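Side-chain contact in replicative DNA helicase (Mycobacterium chimaera, PDB 6RIY), which carries a self-splicing intein of the Hedgehog/intein fold, the part crystallised here, within a host helicase that probably unwinds DNA at the expense of ATP: residues P7-P11 and T12-T16. Numbering follows the deposited sequence. Where two conformers were deposited one is given.
Sequences PLPTP and TGWTT
The indole of Trp-14 lies across Pro-9, its cross-strand neighbour in the antiparallel hairpin of strands 7-9 and 14-16. Pro-9 CB presents a C-H to the six-membered ring in a CH-pi contact, 4.1 Å from the centroid and 18° off the normal. Pro-9 CD adds a contact of 3.7 Å to CZ3 of Trp-14, and Pro-7 CB approaches CE3 obliquely. With CG anti to its carbonyl carbon (chi1 -70°), Trp-14 swings its ring back over the first strand. On the face that carries Leu-8 and Thr-15, Thr-15 CG2 meets CG2 of Thr-10, from the start of the turn, at 3.7 Å, the two threonine side chains nearly perpendicular, while Leu-8 CB lies 4.0 Å from Thr-15 CG2.

Backbone bonds join the strands: Leu-8 and Thr-15 form a hydrogen-bonded pair, and Thr-15 N gives a nearly straight bond to Leu-8 O (2.9 Å). Nearer the turn, Thr-10 N binds Gly-13 O at 2.9 Å.

Polar side-chain chemistry gathers at the turn. Thr-10 OG1, placed between its own backbone N and carbonyl carbon (chi1 70°), accepts from Gly-13 N at 2.8 Å and more weakly from Thr-12 N. A water beside this hydroxyl is also weakly bonded to Thr-12 OG1.

This short two-stranded hairpin lies at the surface near the start of the intein, with Leu-8 buried against Leu-26 and Tyr-134; Met-140 touches both Pro-9 and Trp-14. Pro-9 thus gives one indole face an apolar support, while the Thr-10 hydroxyl, taking up the N-H of Gly-13, helps hold the turn.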
ATOM      1  N   PRO A   7       1.012  -8.506   3.615  1.00  8.01           N
ATOM      2  CA  PRO A   7       1.219  -8.327   5.056  1.00  8.39           C
ATOM      3  C   PRO A   7       1.312  -6.846   5.390  1.00  7.87           C
ATOM      4  O   PRO A   7       1.966  -6.074   4.687  1.00 10.46           O
ATOM      5  CB  PRO A   7       2.547  -9.048   5.317  1.00  9.80           C
ATOM      6  CG  PRO A   7       3.289  -8.919   4.022  1.00 14.34           C
ATOM      7  CD  PRO A   7       2.246  -8.914   2.920  1.00  8.95           C
ATOM      8  N   LEU A   8       0.622  -6.450   6.460  1.00  7.77           N
ATOM      9  CA  LEU A   8       0.630  -5.071   6.934  1.00  9.22           C
ATOM     10  C   LEU A   8       1.160  -5.024   8.357  1.00  8.62           C
ATOM     11  O   LEU A   8       0.688  -5.788   9.203  1.00 10.32           O
ATOM     12  CB  LEU A   8      -0.788  -4.476   6.905  1.00  9.79           C
ATOM     13  CG  LEU A   8      -1.537  -4.607   5.581  1.00  7.09           C
ATOM     14  CD1 LEU A   8      -2.958  -4.052   5.733  1.00  7.91           C
ATOM     15  CD2 LEU A   8      -0.786  -3.851   4.495  1.00  6.19           C
ATOM     16  N   PRO A   9       2.107  -4.141   8.677  1.00 11.55           N
ATOM     17  CA  PRO A   9       2.568  -4.052  10.061  1.00 11.20           C
ATOM     18  C   PRO A   9       1.513  -3.406  10.944  1.00 13.13           C
ATOM     19  O   PRO A   9       0.773  -2.516  10.522  1.00 10.87           O
ATOM     20  CB  PRO A   9       3.817  -3.167   9.966  1.00 11.14           C
ATOM     21  CG  PRO A   9       3.531  -2.288   8.808  1.00 10.15           C
ATOM     22  CD  PRO A   9       2.757  -3.139   7.812  1.00 10.27           C
ATOM     23  N   THR A  10       1.449  -3.864  12.184  1.00 11.62           N
ATOM     24  CA  THR A  10       0.572  -3.316  13.206  1.00 13.91           C
ATOM     25  C   THR A  10       1.413  -2.990  14.424  1.00 15.60           C
ATOM     26  O   THR A  10       2.588  -3.365  14.492  1.00 15.83           O
ATOM     27  CB  THR A  10      -0.531  -4.319  13.576  1.00 15.13           C
ATOM     28  OG1 THR A  10       0.056  -5.412  14.288  1.00 18.54           O
ATOM     29  CG2 THR A  10      -1.206  -4.833  12.321  1.00 13.10           C
ATOM     30  N   PRO A  11       0.851  -2.281  15.409  1.00 16.60           N
ATOM     31  CA  PRO A  11       1.634  -2.014  16.630  1.00 16.93           C
ATOM     32  C   PRO A  11       2.131  -3.273  17.326  1.00 34.02           C
ATOM     33  O   PRO A  11       3.202  -3.241  17.948  1.00 31.51           O
ATOM     34  CB  PRO A  11       0.653  -1.226  17.511  1.00 17.85           C
ATOM     35  CG  PRO A  11      -0.240  -0.553  16.562  1.00 19.50           C
ATOM     36  CD  PRO A  11      -0.408  -1.509  15.402  1.00 17.90           C
ATOM     37  N   THR A  12       1.404  -4.387  17.219  1.00 38.77           N
ATOM     38  CA  THR A  12       1.798  -5.628  17.872  1.00 36.75           C
ATOM     39  C   THR A  12       2.492  -6.617  16.945  1.00 35.82           C
ATOM     40  O   THR A  12       3.244  -7.468  17.430  1.00 38.59           O
ATOM     41  CB  THR A  12       0.575  -6.317  18.486  1.00 38.27           C
ATOM     42  OG1 THR A  12      -0.343  -6.668  17.446  1.00 33.98           O
ATOM     43  CG2 THR A  12      -0.112  -5.393  19.478  1.00 44.01           C
ATOM     44  N   GLY A  13       2.258  -6.542  15.637  1.00 23.08           N
ATOM     45  CA  GLY A  13       2.927  -7.476  14.754  1.00 24.33           C
ATOM     46  C   GLY A  13       2.603  -7.320  13.284  1.00 23.33           C
ATOM     47  O   GLY A  13       2.971  -6.324  12.653  1.00 17.60           O
ATOM     48  N   TRP A  14       1.924  -8.311  12.720  1.00 14.52           N
ATOM     49  CA  TRP A  14       1.696  -8.355  11.284  1.00 12.85           C
ATOM     50  C   TRP A  14       0.327  -8.942  11.014  1.00 13.83           C
ATOM     51  O   TRP A  14      -0.010 -10.000  11.553  1.00 16.84           O
ATOM     52  CB  TRP A  14       2.759  -9.216  10.585  1.00 13.51           C
ATOM     53  CG  TRP A  14       4.110  -8.604  10.564  1.00 14.11           C
ATOM     54  CD1 TRP A  14       5.133  -8.826  11.448  1.00 16.10           C
ATOM     55  CD2 TRP A  14       4.603  -7.682   9.595  1.00 13.11           C
ATOM     56  NE1 TRP A  14       6.231  -8.081  11.086  1.00 16.35           N
ATOM     57  CE2 TRP A  14       5.930  -7.373   9.950  1.00 14.56           C
ATOM     58  CE3 TRP A  14       4.049  -7.086   8.457  1.00 11.68           C
ATOM     59  CZ2 TRP A  14       6.712  -6.481   9.210  1.00 19.67           C
ATOM     60  CZ3 TRP A  14       4.825  -6.204   7.725  1.00 11.35           C
ATOM     61  CH2 TRP A  14       6.143  -5.909   8.103  1.00 12.82           C
ATOM     62  N   THR A  15      -0.437  -8.271  10.161  1.00 13.11           N
ATOM     63  CA  THR A  15      -1.744  -8.745   9.724  0.67 11.75           C
ATOM     64  C   THR A  15      -1.779  -8.732   8.203  1.00 14.72           C
ATOM     65  O   THR A  15      -0.991  -8.041   7.553  1.00 21.67           O
ATOM     66  CB  THR A  15      -2.893  -7.879  10.280  0.67 12.97           C
ATOM     67  OG1 THR A  15      -4.147  -8.553  10.077  0.67 14.80           O
ATOM     68  CG2 THR A  15      -2.941  -6.520   9.583  0.67  8.89           C
ATOM     69  N   THR A  16      -2.691  -9.516   7.628  1.00  9.58           N
ATOM     70  CA  THR A  16      -2.875  -9.437   6.185  1.00  8.15           C
ATOM     71  C   THR A  16      -3.985  -8.444   5.877  1.00  7.54           C
ATOM     72  O   THR A  16      -4.873  -8.196   6.699  1.00 10.35           O
ATOM     73  CB  THR A  16      -3.228 -10.796   5.588  1.00  9.83           C
ATOM     74  OG1 THR A  16      -4.425 -11.280   6.220  1.00 11.13           O
ATOM     75  CG2 THR A  16      -2.099 -11.810   5.794  1.00  9.96           C
TER
HETATM   76  O   HOH W   1      -1.040  -7.552  14.194  1.00 28.55           O